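Local coordinates for protein AxyAgu115A (Amphibacillus xylanus NBRC 15112, PDB 6NPS) that belongs to glycoside hydrolase family 115 and probably acts as an alpha-glucuronidase that releases glucuronic acid side groups from xylan, at residues A[410-415]-A[448-453]; A[172-177]-A[212-217]; A[422-427]-A[455-460]; A[385-390]-A[415-420]; A[178-183]-A[635-640]. The protein carries 3 engineered substitutions. All blocks are in the same frame, centred on the assembly; numbering follows the deposited sequence.

Interaction 1: A[410-415]-A[448-453]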
# COMPACT_ATOMS: atom_id res chain seq x y z
N HIS A 410 6.44 -0.39 -34.95
CA HIS A 410 7.25 0.23 -33.89
C HIS A 410 8.07 -0.81 -33.13
O HIS A 410 7.52 -1.80 -32.62
CB HIS A 410 6.36 0.96 -32.87
CG HIS A 410 5.83 2.28 -33.36
ND1 HIS A 410 4.77 2.36 -34.23
CD2 HIS A 410 6.23 3.56 -33.12
CE1 HIS A 410 4.52 3.63 -34.48
NE2 HIS A 410 5.38 4.38 -33.82
N PHE A 411 9.38 -0.56 -33.02
CA PHE A 411 10.27 -1.15 -32.03
C PHE A 411 10.54 -0.19 -30.89
O PHE A 411 11.28 -0.55 -29.97
CB PHE A 411 11.65 -1.52 -32.63
CG PHE A 411 11.61 -2.57 -33.71
CD1 PHE A 411 10.51 -3.39 -33.90
CD2 PHE A 411 12.72 -2.75 -34.54
CE1 PHE A 411 10.51 -4.39 -34.86
CE2 PHE A 411 12.70 -3.73 -35.54
CZ PHE A 411 11.60 -4.54 -35.70
N ASP A 412 10.01 1.04 -30.95
CA ASP A 412 10.35 2.14 -30.06
C ASP A 412 9.19 3.12 -30.14
O ASP A 412 8.67 3.36 -31.23
CB ASP A 412 11.67 2.77 -30.51
CG ASP A 412 12.28 3.75 -29.50
OD1 ASP A 412 11.73 4.86 -29.31
OD2 ASP A 412 13.35 3.41 -28.92
N TYR A 413 8.76 3.65 -29.01
CA TYR A 413 7.64 4.58 -29.05
C TYR A 413 7.67 5.53 -27.86
O TYR A 413 7.83 5.10 -26.71
CB TYR A 413 6.31 3.82 -29.06
CG TYR A 413 5.10 4.73 -29.12
CD1 TYR A 413 4.93 5.64 -30.18
CD2 TYR A 413 4.10 4.65 -28.14
CE1 TYR A 413 3.83 6.48 -30.24
CE2 TYR A 413 2.99 5.44 -28.22
CZ TYR A 413 2.86 6.35 -29.26
OH TYR A 413 1.77 7.15 -29.33
N HIS A 414 7.45 6.79 -28.13
CA HIS A 414 7.37 7.83 -27.11
C HIS A 414 5.90 8.23 -27.04
O HIS A 414 5.44 9.01 -27.88
CB HIS A 414 8.29 8.98 -27.51
CG HIS A 414 8.36 10.10 -26.53
ND1 HIS A 414 8.86 9.94 -25.25
CD2 HIS A 414 8.01 11.41 -26.64
CE1 HIS A 414 8.83 11.11 -24.63
NE2 HIS A 414 8.32 12.01 -25.45
N GLY A 415 5.17 7.73 -26.06
CA GLY A 415 3.74 8.02 -25.99
C GLY A 415 3.08 7.07 -25.01
O GLY A 415 3.77 6.38 -24.26
N ILE A 448 8.09 0.20 -42.98
CA ILE A 448 9.08 0.99 -42.26
C ILE A 448 8.88 0.77 -40.76
O ILE A 448 7.75 0.63 -40.28
CB ILE A 448 8.95 2.48 -42.67
CG1 ILE A 448 10.02 3.33 -41.95
CG2 ILE A 448 7.51 2.99 -42.44
CD1 ILE A 448 10.33 4.69 -42.66
N VAL A 449 9.98 0.70 -40.00
CA VAL A 449 9.87 0.48 -38.56
C VAL A 449 10.50 1.64 -37.81
O VAL A 449 11.57 2.12 -38.17
CB VAL A 449 10.47 -0.89 -38.14
CG1 VAL A 449 11.93 -1.08 -38.67
CG2 VAL A 449 10.46 -1.05 -36.59
N ASN A 450 9.82 2.10 -36.75
CA ASN A 450 10.41 3.07 -35.83
C ASN A 450 11.43 2.38 -34.94
O ASN A 450 11.08 1.51 -34.13
CB ASN A 450 9.29 3.70 -34.98
CG ASN A 450 9.79 4.84 -34.09
OD1 ASN A 450 10.95 4.87 -33.63
ND2 ASN A 450 8.90 5.80 -33.84
N VAL A 451 12.70 2.79 -35.05
CA VAL A 451 13.78 2.13 -34.30
C VAL A 451 14.37 3.06 -33.25
O VAL A 451 15.46 2.80 -32.76
CB VAL A 451 14.91 1.61 -35.20
CG1 VAL A 451 14.48 0.43 -36.06
CG2 VAL A 451 15.50 2.78 -36.02
N GLY A 452 13.68 4.16 -32.91
CA GLY A 452 14.23 5.06 -31.91
C GLY A 452 15.62 5.56 -32.25
O GLY A 452 15.85 6.08 -33.35
N ASP A 453 16.58 5.37 -31.34
CA ASP A 453 17.96 5.78 -31.54
C ASP A 453 18.80 4.68 -32.16
O ASP A 453 20.03 4.76 -32.11
CB ASP A 453 18.60 6.13 -30.20
CG ASP A 453 17.79 7.17 -29.45
OD1 ASP A 453 16.88 6.77 -28.69
OD2 ASP A 453 18.03 8.38 -29.64
O HOH W 1 16.09 2.26 -29.93
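Phe411 lays one face of its ring squarely over a methyl group: Val449 CG2 sits 3.3 Å from the Phe411 ring centroid, 8° off the normal, a CH-pi contact. With CG anti to the carbonyl carbon (chi1 -63°), the ring also runs alongside Val451, whose CG1 comes 3.9 Å from Phe411 CD2. The backbone fixes this register, since Phe411 N donates a hydrogen bond to Asn450 O at 2.9 Å. On the face that His410 and Asn450 share, the imidazole crosses the amide obliquely, planes 36° apart, and packs with His410 CD2 3.6 Å from Asn450 ND2, which is hydrogen-bonded to Tyr408 OH. His410 ND1 is held by Asp384. Asn450 OD1 reaches forward along its own chain to accept from Gly452 N at 2.9 Å, an Asx turn. Gly452 CA lies 3.4 Å from Asp412 CG, and a water links Asp412 OD2 to Val451 O. His410 and Asn450 form a parallel bridge at the C-terminal ends of strands 405-410 and 446-450, neighbours in the eight-stranded TIM barrel, and a glycerol beside His410 is consistent with a pocket at this end, where such barrels carry their active sites.

Interaction 2: A[172-177]-A[212-217]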
# COMPACT_ATOMS: atom_id res chain seq x y z
N GLY A 172 12.61 0.06 -44.87
CA GLY A 172 13.56 0.83 -44.10
C GLY A 172 13.12 1.11 -42.68
O GLY A 172 12.29 0.40 -42.10
N PHE A 173 13.67 2.20 -42.14
CA PHE A 173 13.41 2.56 -40.77
C PHE A 173 13.38 4.08 -40.58
O PHE A 173 13.74 4.88 -41.45
CB PHE A 173 14.44 1.89 -39.84
CG PHE A 173 15.91 2.28 -40.11
CD1 PHE A 173 16.45 3.49 -39.61
CD2 PHE A 173 16.74 1.43 -40.83
CE1 PHE A 173 17.79 3.83 -39.84
CE2 PHE A 173 18.10 1.75 -41.07
CZ PHE A 173 18.63 2.96 -40.57
N PHE A 174 12.96 4.45 -39.38
CA PHE A 174 12.69 5.81 -38.93
C PHE A 174 13.52 6.02 -37.67
O PHE A 174 13.33 5.30 -36.68
CB PHE A 174 11.19 5.94 -38.60
CG PHE A 174 10.77 7.25 -37.97
CD1 PHE A 174 11.47 8.43 -38.21
CD2 PHE A 174 9.62 7.29 -37.18
CE1 PHE A 174 11.06 9.63 -37.63
CE2 PHE A 174 9.18 8.49 -36.62
CZ PHE A 174 9.91 9.66 -36.85
N ILE A 175 14.50 6.91 -37.74
CA ILE A 175 15.20 7.37 -36.55
C ILE A 175 14.28 8.34 -35.81
O ILE A 175 14.03 9.44 -36.30
CB ILE A 175 16.51 8.06 -36.93
CG1 ILE A 175 17.36 7.13 -37.79
CG2 ILE A 175 17.26 8.57 -35.66
CD1 ILE A 175 18.38 7.94 -38.60
N ASN A 176 13.79 7.96 -34.63
CA ASN A 176 12.81 8.78 -33.93
C ASN A 176 13.13 8.79 -32.43
O ASN A 176 14.08 8.16 -31.98
CB ASN A 176 11.38 8.26 -34.17
CG ASN A 176 10.28 9.21 -33.64
OD1 ASN A 176 9.25 8.77 -33.13
ND2 ASN A 176 10.51 10.53 -33.76
N ASP A 177 12.32 9.52 -31.66
CA ASP A 177 12.47 9.56 -30.21
C ASP A 177 13.94 9.78 -29.84
O ASP A 177 14.50 9.11 -28.97
CB ASP A 177 11.92 8.26 -29.59
CG ASP A 177 10.66 7.75 -30.31
OD1 ASP A 177 9.66 8.49 -30.35
OD2 ASP A 177 10.67 6.61 -30.82
N TYR A 212 14.94 2.83 -47.84
CA TYR A 212 14.02 3.92 -47.52
C TYR A 212 14.27 4.38 -46.09
O TYR A 212 14.45 3.55 -45.21
CB TYR A 212 12.57 3.43 -47.69
CG TYR A 212 11.42 4.42 -47.43
CD1 TYR A 212 10.44 4.12 -46.49
CD2 TYR A 212 11.27 5.59 -48.19
CE1 TYR A 212 9.38 4.96 -46.26
CE2 TYR A 212 10.19 6.46 -47.94
CZ TYR A 212 9.25 6.12 -47.00
OH TYR A 212 8.18 6.95 -46.75
N LEU A 213 14.26 5.69 -45.86
CA LEU A 213 14.59 6.24 -44.54
C LEU A 213 13.67 7.41 -44.19
O LEU A 213 13.43 8.27 -45.04
CB LEU A 213 16.06 6.72 -44.54
CG LEU A 213 16.59 7.41 -43.28
CD1 LEU A 213 16.76 6.40 -42.15
CD2 LEU A 213 17.92 8.08 -43.60
N TRP A 214 13.16 7.43 -42.94
CA TRP A 214 12.69 8.66 -42.33
C TRP A 214 13.78 9.16 -41.38
O TRP A 214 14.15 8.45 -40.43
CB TRP A 214 11.39 8.46 -41.54
CG TRP A 214 10.14 8.08 -42.31
CD1 TRP A 214 10.00 7.93 -43.67
CD2 TRP A 214 8.87 7.78 -41.73
NE1 TRP A 214 8.70 7.53 -43.96
CE2 TRP A 214 8.00 7.44 -42.79
CE3 TRP A 214 8.38 7.74 -40.40
CZ2 TRP A 214 6.67 7.05 -42.57
CZ3 TRP A 214 7.07 7.34 -40.18
CH2 TRP A 214 6.23 7.00 -41.27
N PRO A 215 14.29 10.36 -41.59
CA PRO A 215 15.40 10.85 -40.77
C PRO A 215 14.92 11.43 -39.45
O PRO A 215 13.72 11.56 -39.18
CB PRO A 215 16.01 11.94 -41.64
CG PRO A 215 14.81 12.51 -42.35
CD PRO A 215 13.88 11.34 -42.62
N ALA A 216 15.90 11.74 -38.61
CA ALA A 216 15.58 12.41 -37.35
C ALA A 216 14.95 13.77 -37.63
O ALA A 216 15.32 14.46 -38.60
CB ALA A 216 16.85 12.56 -36.51
N MET A 217 13.97 14.12 -36.81
CA MET A 217 13.12 15.27 -37.08
C MET A 217 12.70 16.04 -35.84
O MET A 217 11.98 17.02 -35.99
CB MET A 217 11.85 14.84 -37.84
CG MET A 217 11.18 13.65 -37.16
SD MET A 217 9.76 13.95 -36.08
CE MET A 217 8.44 13.55 -37.22
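The Phe174 ring is sandwiched. Over one face stands the benzene edge of Trp214, its CE3 3.4 Å above the Phe174 plane toward the rim, in an edge-to-face pair with planes at 67°; against the opposite face lies Asn176 CB. The carbonyl oxygens of Trp214 and Pro215 approach the Phe174 ring at its edge, in plane. Phe174 CG is anti to the backbone N (chi1 173°), while Trp214 CG is anti to its carbonyl carbon; these torsions bring the Trp214 edge over the Phe174 face. In the indole plane, Trp214 NE1 donates to Tyr212 OH at 2.9 Å, which pins the indole's rotation. Phe174 and Trp214 sit on strands 170-174 and 212-214, adjacent parallel strands of the TIM barrel joined by a beta-alpha-beta crossover through helices 181-190 and 195-207. Trp214 N donates to Phe173 O at 3.0 Å and Ile175 N to Trp214 O at 3.1 Å; the bond from Phe173 N to Tyr212 O is weak. Phe173 and Leu213 share the other face of the sheet, side by side, CE1 of Phe173 3.6 Å from CD1 of Leu213, under helix 195-207. Further along, Ile175 CG2 meets Ala216 CB at 4.1 Å, and Met217 CG touches the edge of Phe174.

Interaction 3: A[422-427]-A[455-460]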
# COMPACT_ATOMS: atom_id res chain seq x y z
N TRP A 422 14.49 2.65 -24.30
CA TRP A 422 15.83 2.57 -23.73
C TRP A 422 16.66 1.48 -24.42
O TRP A 422 17.68 1.76 -25.06
CB TRP A 422 15.69 2.32 -22.22
CG TRP A 422 16.99 2.12 -21.51
CD1 TRP A 422 18.08 2.92 -21.57
CD2 TRP A 422 17.30 1.06 -20.62
NE1 TRP A 422 19.08 2.42 -20.76
CE2 TRP A 422 18.63 1.27 -20.17
CE3 TRP A 422 16.60 -0.06 -20.17
CZ2 TRP A 422 19.27 0.41 -19.28
CZ3 TRP A 422 17.25 -0.95 -19.29
CH2 TRP A 422 18.57 -0.70 -18.85
N ILE A 423 16.24 0.23 -24.26
CA ILE A 423 16.91 -0.93 -24.84
C ILE A 423 15.84 -1.76 -25.52
O ILE A 423 14.70 -1.82 -25.03
CB ILE A 423 17.65 -1.76 -23.76
CG1 ILE A 423 18.80 -1.00 -23.16
CG2 ILE A 423 18.27 -3.01 -24.34
CD1 ILE A 423 19.58 -1.88 -22.18
N ASN A 424 16.19 -2.40 -26.64
CA ASN A 424 15.30 -3.34 -27.35
C ASN A 424 14.48 -4.20 -26.39
O ASN A 424 15.03 -4.83 -25.48
CB ASN A 424 16.15 -4.27 -28.26
CG ASN A 424 15.33 -5.35 -28.97
OD1 ASN A 424 14.21 -5.11 -29.39
ND2 ASN A 424 15.91 -6.55 -29.11
N SER A 425 13.16 -4.23 -26.61
CA SER A 425 12.27 -5.14 -25.89
C SER A 425 11.32 -5.85 -26.86
O SER A 425 10.26 -6.33 -26.44
CB SER A 425 11.47 -4.37 -24.81
OG SER A 425 10.80 -3.27 -25.42
N SER A 426 11.68 -5.92 -28.14
CA SER A 426 10.91 -6.63 -29.16
C SER A 426 11.45 -8.04 -29.38
O SER A 426 12.62 -8.36 -29.14
CB SER A 426 10.90 -5.86 -30.48
OG SER A 426 10.44 -4.52 -30.25
N TYR A 427 10.57 -8.90 -29.86
CA TYR A 427 10.78 -10.35 -29.81
C TYR A 427 10.47 -10.91 -31.18
O TYR A 427 9.37 -10.71 -31.68
CB TYR A 427 9.85 -10.92 -28.72
CG TYR A 427 9.96 -12.40 -28.40
CD1 TYR A 427 11.16 -12.96 -28.05
CD2 TYR A 427 8.82 -13.21 -28.43
CE1 TYR A 427 11.24 -14.38 -27.77
CE2 TYR A 427 8.88 -14.57 -28.15
CZ TYR A 427 10.09 -15.15 -27.80
OH TYR A 427 10.12 -16.49 -27.53
N ALA A 455 20.37 2.09 -31.68
CA ALA A 455 21.17 1.22 -30.82
C ALA A 455 20.38 0.17 -30.03
O ALA A 455 19.33 0.47 -29.47
CB ALA A 455 22.00 2.07 -29.86
N THR A 456 20.94 -1.05 -29.96
CA THR A 456 20.35 -2.27 -29.40
C THR A 456 19.20 -2.82 -30.23
O THR A 456 18.72 -3.93 -29.95
CB THR A 456 19.88 -2.11 -27.93
OG1 THR A 456 18.59 -1.49 -27.90
CG2 THR A 456 20.87 -1.26 -27.13
N GLN A 457 18.78 -2.13 -31.28
CA GLN A 457 17.75 -2.69 -32.15
C GLN A 457 18.31 -3.48 -33.33
O GLN A 457 17.55 -3.80 -34.25
CB GLN A 457 16.83 -1.57 -32.68
CG GLN A 457 16.29 -0.63 -31.60
CD GLN A 457 15.31 -1.32 -30.66
OE1 GLN A 457 14.85 -2.43 -30.93
NE2 GLN A 457 14.99 -0.68 -29.55
N GLU A 458 19.59 -3.84 -33.32
CA GLU A 458 20.21 -4.40 -34.52
C GLU A 458 19.64 -5.78 -34.88
O GLU A 458 19.43 -6.06 -36.05
CB GLU A 458 21.73 -4.49 -34.36
CG GLU A 458 22.44 -3.14 -34.22
CD GLU A 458 22.48 -2.63 -32.76
OE1 GLU A 458 21.95 -3.33 -31.86
OE2 GLU A 458 23.02 -1.53 -32.53
N LEU A 459 19.38 -6.65 -33.89
CA LEU A 459 18.81 -7.96 -34.25
C LEU A 459 17.41 -7.83 -34.84
O LEU A 459 17.17 -8.35 -35.94
CB LEU A 459 18.82 -8.90 -33.03
CG LEU A 459 18.05 -10.21 -33.22
CD1 LEU A 459 18.83 -11.08 -34.19
CD2 LEU A 459 17.87 -10.97 -31.91
N PRO A 460 16.44 -7.16 -34.20
CA PRO A 460 15.10 -7.10 -34.82
C PRO A 460 15.06 -6.23 -36.08
O PRO A 460 14.24 -6.51 -36.97
CB PRO A 460 14.22 -6.55 -33.69
CG PRO A 460 15.13 -5.82 -32.80
CD PRO A 460 16.47 -6.55 -32.87
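This is a buried loop-to-helix-start contact: residues 422-427, in the loop between strand 405-410 and helix 428-440, lie against the turn that leads into helix 458-469. Thr456 and Asn424 carry it. Thr456 OG1 sits in the crowded position between backbone N and carbonyl carbon (chi1 81°), where it accepts from Asn424 N at 2.9 Å with a fairly straight bond (164°). The same hydroxyl donates to Ala455 O at 2.6 Å, in the carbonyl plane on a lone pair, so one oxygen is gripped twice and its proton direction is settled. Thr456 itself has positive phi, which swings the chain round before Gln457 at the N-cap position. Asn424 points toward the helix start with CG anti to its backbone N. Its OD1 takes Ser426 N at 2.9 Å from above the carbonyl plane, closing an Asx turn, and its ND2 is held by Tyr513. The end of the Asn424 amide meets the Pro460 ring tip to tip, OD1 3.6 Å from CG of Pro460. The Gln457 amide crosses that of Asn424 obliquely, the planes 76° apart, with Gln457 CD 3.9 Å from Asn424 CB. Ile423 CG2 packs across Thr456, 3.9 Å from its OG1, while Ile423 CG1 stands over the centre of the Trp422 ring; Tyr573 of helix 564-596 packs on Trp422, Ile423 and Thr456. An Asx turn laid against the first turn of the next barrel helix, proline included, joins the last two beta-alpha loops at the C-terminal end of the TIM barrel strands.

Interaction 4: A[385-390]-A[415-420]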
# COMPACT_ATOMS: atom_id res chain seq x y z
N ASP A 385 -0.44 -0.24 -33.62
CA ASP A 385 -1.03 0.55 -32.56
C ASP A 385 0.03 1.23 -31.69
O ASP A 385 -0.28 1.62 -30.56
CB ASP A 385 -1.94 -0.34 -31.70
CG ASP A 385 -1.18 -1.47 -30.98
OD1 ASP A 385 0.05 -1.66 -31.16
OD2 ASP A 385 -1.84 -2.18 -30.19
N ASN A 386 1.27 1.34 -32.18
CA ASN A 386 2.40 1.99 -31.53
C ASN A 386 3.04 1.02 -30.55
O ASN A 386 4.07 1.34 -29.97
CB ASN A 386 2.05 3.34 -30.86
CG ASN A 386 1.65 4.39 -31.88
OD1 ASN A 386 2.42 4.66 -32.81
ND2 ASN A 386 0.46 4.97 -31.75
N HIS A 387 2.48 -0.18 -30.40
CA HIS A 387 3.02 -1.17 -29.49
C HIS A 387 3.29 -2.49 -30.17
O HIS A 387 3.53 -3.49 -29.49
CB HIS A 387 2.07 -1.33 -28.31
CG HIS A 387 2.07 -0.10 -27.46
ND1 HIS A 387 2.84 0.01 -26.32
CD2 HIS A 387 1.48 1.10 -27.65
CE1 HIS A 387 2.68 1.22 -25.81
NE2 HIS A 387 1.87 1.91 -26.61
N GLY A 388 3.27 -2.52 -31.50
CA GLY A 388 3.65 -3.72 -32.21
C GLY A 388 2.50 -4.65 -32.55
O GLY A 388 2.76 -5.78 -33.00
N ASN A 389 1.26 -4.19 -32.40
CA ASN A 389 0.07 -4.94 -32.79
C ASN A 389 -0.54 -4.22 -33.99
O ASN A 389 -0.85 -3.03 -33.89
CB ASN A 389 -0.92 -5.00 -31.64
CG ASN A 389 -0.27 -5.47 -30.37
OD1 ASN A 389 0.14 -6.65 -30.26
ND2 ASN A 389 -0.16 -4.56 -29.38
N LEU A 390 -0.70 -4.93 -35.10
CA LEU A 390 -1.37 -4.31 -36.24
C LEU A 390 -2.75 -3.82 -35.85
O LEU A 390 -3.34 -4.26 -34.85
CB LEU A 390 -1.51 -5.28 -37.41
CG LEU A 390 -0.23 -6.02 -37.81
CD1 LEU A 390 -0.47 -6.85 -39.09
CD2 LEU A 390 0.97 -5.08 -38.01
N GLY A 415 5.17 7.73 -26.06
CA GLY A 415 3.74 8.02 -25.99
C GLY A 415 3.08 7.07 -25.01
O GLY A 415 3.77 6.38 -24.26
N GLY A 416 1.75 7.04 -25.02
CA GLY A 416 1.02 6.21 -24.07
C GLY A 416 0.80 4.76 -24.51
O GLY A 416 0.95 4.43 -25.69
N PRO A 417 0.41 3.85 -23.57
CA PRO A 417 0.27 4.15 -22.12
C PRO A 417 1.59 4.39 -21.40
O PRO A 417 1.60 5.09 -20.40
CB PRO A 417 -0.41 2.86 -21.56
CG PRO A 417 -1.06 2.22 -22.72
CD PRO A 417 -0.15 2.53 -23.91
N VAL A 418 2.68 3.75 -21.84
CA VAL A 418 4.03 3.90 -21.28
C VAL A 418 5.01 3.85 -22.46
O VAL A 418 4.96 2.91 -23.27
CB VAL A 418 4.42 2.78 -20.27
CG1 VAL A 418 5.79 3.13 -19.55
CG2 VAL A 418 3.29 2.48 -19.25
N SER A 419 5.94 4.79 -22.50
CA SER A 419 6.93 4.80 -23.56
C SER A 419 7.87 3.62 -23.41
O SER A 419 8.01 3.04 -22.33
CB SER A 419 7.73 6.11 -23.55
OG SER A 419 6.86 7.24 -23.61
N TYR A 420 8.52 3.25 -24.51
CA TYR A 420 9.60 2.28 -24.46
C TYR A 420 10.67 2.72 -25.44
O TYR A 420 10.46 2.77 -26.67
CB TYR A 420 9.11 0.85 -24.73
CG TYR A 420 8.35 0.63 -26.01
CD1 TYR A 420 7.02 1.02 -26.14
CD2 TYR A 420 8.96 -0.05 -27.06
CE1 TYR A 420 6.34 0.80 -27.32
CE2 TYR A 420 8.30 -0.26 -28.24
CZ TYR A 420 6.99 0.15 -28.37
OH TYR A 420 6.36 -0.10 -29.56
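Two hydrogen bonds tie these loops together, and each side supplies one donor. His387 NE2 donates to Gly416 O at 2.8 Å, nearly straight at 162° and in the imidazole plane, though it meets the carbonyl from above its plane. In return, Tyr420 OH donates to Asn386 O at 2.7 Å; that oxygen lies at the edge of the phenol ring, in its plane. The two rings cross obliquely, planes 45° apart, with His387 ND1 3.7 Å from Tyr420 CE1, so neither a stack nor a T is formed. Pro417, which follows a cis peptide bond, brings its CD to 3.4 Å from His387 NE2. Behind this first shell stands Asp385. Its OD1 accepts from two backbone N-H groups above the carboxylate plane, His387 N at 2.9 Å in an Asx turn and Asn389 N at 3.1 Å, while its OD2 uses the syn lone pair for Asn389 ND2 at 3.0 Å. Trp906 and Asn870 also bond Asp385 OD2, so the C-terminal part of the chain helps to hold this loop. Across the contact, Ser419 OG accepts from Gly415 N, next to Gly416; Arg521 makes a cation-pi contact with Tyr420. Asn386, whose OD1 is bonded by Tyr353, lies beside a bound glycerol, so the loops border a likely pocket. Chemically, both linking bonds run to neutral carbonyls. The first requires a proton on His387 NE2, with no charge on the ring needed, and a phenol that donates a hydrogen bond to Asn386 O is probably neutral.

Interaction 5: A[178-183]-A[635-640]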
# COMPACT_ATOMS: atom_id res chain seq x y z
N GLU A 178 14.58 10.71 -30.56
CA GLU A 178 16.03 10.70 -30.62
C GLU A 178 16.69 11.56 -29.55
O GLU A 178 17.92 11.64 -29.51
CB GLU A 178 16.51 11.11 -32.04
CG GLU A 178 16.28 12.59 -32.43
CD GLU A 178 15.00 12.77 -33.25
OE1 GLU A 178 14.13 11.86 -33.21
OE2 GLU A 178 14.86 13.81 -33.89
N TRP A 179 15.91 12.16 -28.64
CA TRP A 179 16.50 12.86 -27.53
C TRP A 179 16.12 12.16 -26.24
O TRP A 179 14.97 11.71 -26.11
CB TRP A 179 16.05 14.33 -27.47
CG TRP A 179 16.75 15.19 -28.51
CD1 TRP A 179 16.26 15.54 -29.75
CD2 TRP A 179 18.07 15.76 -28.43
NE1 TRP A 179 17.19 16.30 -30.43
CE2 TRP A 179 18.31 16.45 -29.64
CE3 TRP A 179 19.07 15.76 -27.44
CZ2 TRP A 179 19.50 17.14 -29.90
CZ3 TRP A 179 20.26 16.44 -27.70
CH2 TRP A 179 20.46 17.12 -28.92
N PRO A 180 17.04 12.05 -25.26
CA PRO A 180 18.38 12.66 -25.27
C PRO A 180 19.48 11.81 -25.93
O PRO A 180 20.56 12.34 -26.24
CB PRO A 180 18.66 12.83 -23.77
CG PRO A 180 18.00 11.61 -23.15
CD PRO A 180 16.78 11.31 -24.00
N ALA A 181 19.23 10.52 -26.13
CA ALA A 181 20.27 9.60 -26.59
C ALA A 181 20.94 10.01 -27.91
O ALA A 181 22.09 10.45 -27.90
CB ALA A 181 19.68 8.19 -26.72
N PHE A 182 20.23 9.84 -29.03
CA PHE A 182 20.82 10.08 -30.36
C PHE A 182 21.39 11.49 -30.47
O PHE A 182 22.44 11.69 -31.08
CB PHE A 182 19.77 9.85 -31.44
CG PHE A 182 20.32 9.50 -32.79
CD1 PHE A 182 20.57 10.47 -33.73
CD2 PHE A 182 20.51 8.18 -33.14
CE1 PHE A 182 21.05 10.14 -34.99
CE2 PHE A 182 20.98 7.85 -34.38
CZ PHE A 182 21.24 8.84 -35.31
N GLY A 183 20.70 12.48 -29.90
CA GLY A 183 21.17 13.85 -30.01
C GLY A 183 22.56 14.02 -29.42
O GLY A 183 23.48 14.49 -30.10
N GLY A 635 22.60 5.25 -24.14
CA GLY A 635 21.88 4.66 -23.02
C GLY A 635 21.38 5.67 -22.01
O GLY A 635 21.07 5.31 -20.87
N LEU A 636 21.27 6.93 -22.43
CA LEU A 636 20.94 8.05 -21.54
C LEU A 636 19.48 8.14 -21.10
O LEU A 636 19.20 8.82 -20.10
CB LEU A 636 21.30 9.37 -22.23
CG LEU A 636 22.67 9.95 -21.89
CD1 LEU A 636 22.85 11.35 -22.55
CD2 LEU A 636 22.83 9.99 -20.38
N SER A 637 18.53 7.53 -21.82
CA SER A 637 17.12 7.71 -21.50
C SER A 637 16.81 7.20 -20.10
O SER A 637 17.21 6.08 -19.74
CB SER A 637 16.24 6.94 -22.51
OG SER A 637 16.81 6.96 -23.79
N GLU A 638 16.10 8.01 -19.32
CA GLU A 638 15.47 7.55 -18.08
C GLU A 638 14.62 6.35 -18.41
O GLU A 638 13.86 6.36 -19.38
CB GLU A 638 14.59 8.64 -17.46
CG GLU A 638 15.34 9.77 -16.81
CD GLU A 638 16.23 9.28 -15.68
OE1 GLU A 638 15.74 8.50 -14.84
OE2 GLU A 638 17.42 9.67 -15.66
N HIS A 639 14.73 5.30 -17.57
CA HIS A 639 14.05 4.06 -17.91
C HIS A 639 13.51 3.29 -16.70
O HIS A 639 13.01 2.17 -16.87
CB HIS A 639 15.00 3.17 -18.71
CG HIS A 639 16.31 2.95 -18.04
ND1 HIS A 639 17.35 3.84 -18.12
CD2 HIS A 639 16.75 1.93 -17.25
CE1 HIS A 639 18.37 3.39 -17.42
NE2 HIS A 639 18.04 2.23 -16.89
N ILE A 640 13.56 3.85 -15.49
CA ILE A 640 13.20 3.12 -14.28
C ILE A 640 11.93 3.70 -13.69
O ILE A 640 11.87 4.91 -13.41
CB ILE A 640 14.36 3.13 -13.26
CG1 ILE A 640 15.50 2.23 -13.78
CG2 ILE A 640 13.86 2.54 -11.86
CD1 ILE A 640 16.83 2.42 -12.99
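Glu178 OE2 is gripped by two backbone N-H groups, Trp218 N and, more weakly, Met217 N. In the other segment Ser637 O has one very good bond: His639 ND1 donates to it at 2.8 Å and 171°, lying in the carbonyl plane while the oxygen lies in the imidazole plane. The ring's other nitrogen, NE2, is bonded to Asp616, so both nitrogens are engaged and the carboxylate would favour a positively charged imidazole. Trp422 stacks on the same ring. Residues 636 and 637 meet the other segment by van der Waals contact. The Pro180 ring and the Leu636 side chain cross obliquely, CG of Pro180 touching CB of Leu636 at 4.1 Å, and Ala181 CB reaches Ser637 OG at 4.3 Å. Pro180 follows a cis peptide bond, and its loop folds tightly: Gly183 N donates to Glu178 O at 2.9 Å, and Gly183 CA lies 3.4 Å over one face of the Trp179 ring. Asp453 OD2 accepts from Phe182 N. Glu638 makes a weak hydrogen bond to Asn662 of the second subunit. The contact docks the loop after helix 601-629 on the loop between strand 170-174 and helix 181-190, where the TIM barrel meets the later helical region.

Interactions 1 and 2 share one parallel barrel sheet through neighbouring strands 170-174 and 446-450; their centres lie about 9 Å apart, and Asp412 OD1 and Asp177 OD2 lie 2.5 Å apart, which suggests a shared proton, although Asp177 is poorly ordered. Interactions 1 and 4 share Gly415, centres about 9 Å apart. Interaction 3 touches interaction 1 where Phe411 packs on Pro460. Along the chain, interaction 2 closes before 1, 3 and 4 open; interaction 1 crosses 3 and 4; interaction 4 closes before 3 opens; interaction 5 crosses 2 and encloses 1, 3 and 4. The contacts join strand ends and loops at the C-terminal end of the barrel, interaction 5 adding the later helical region.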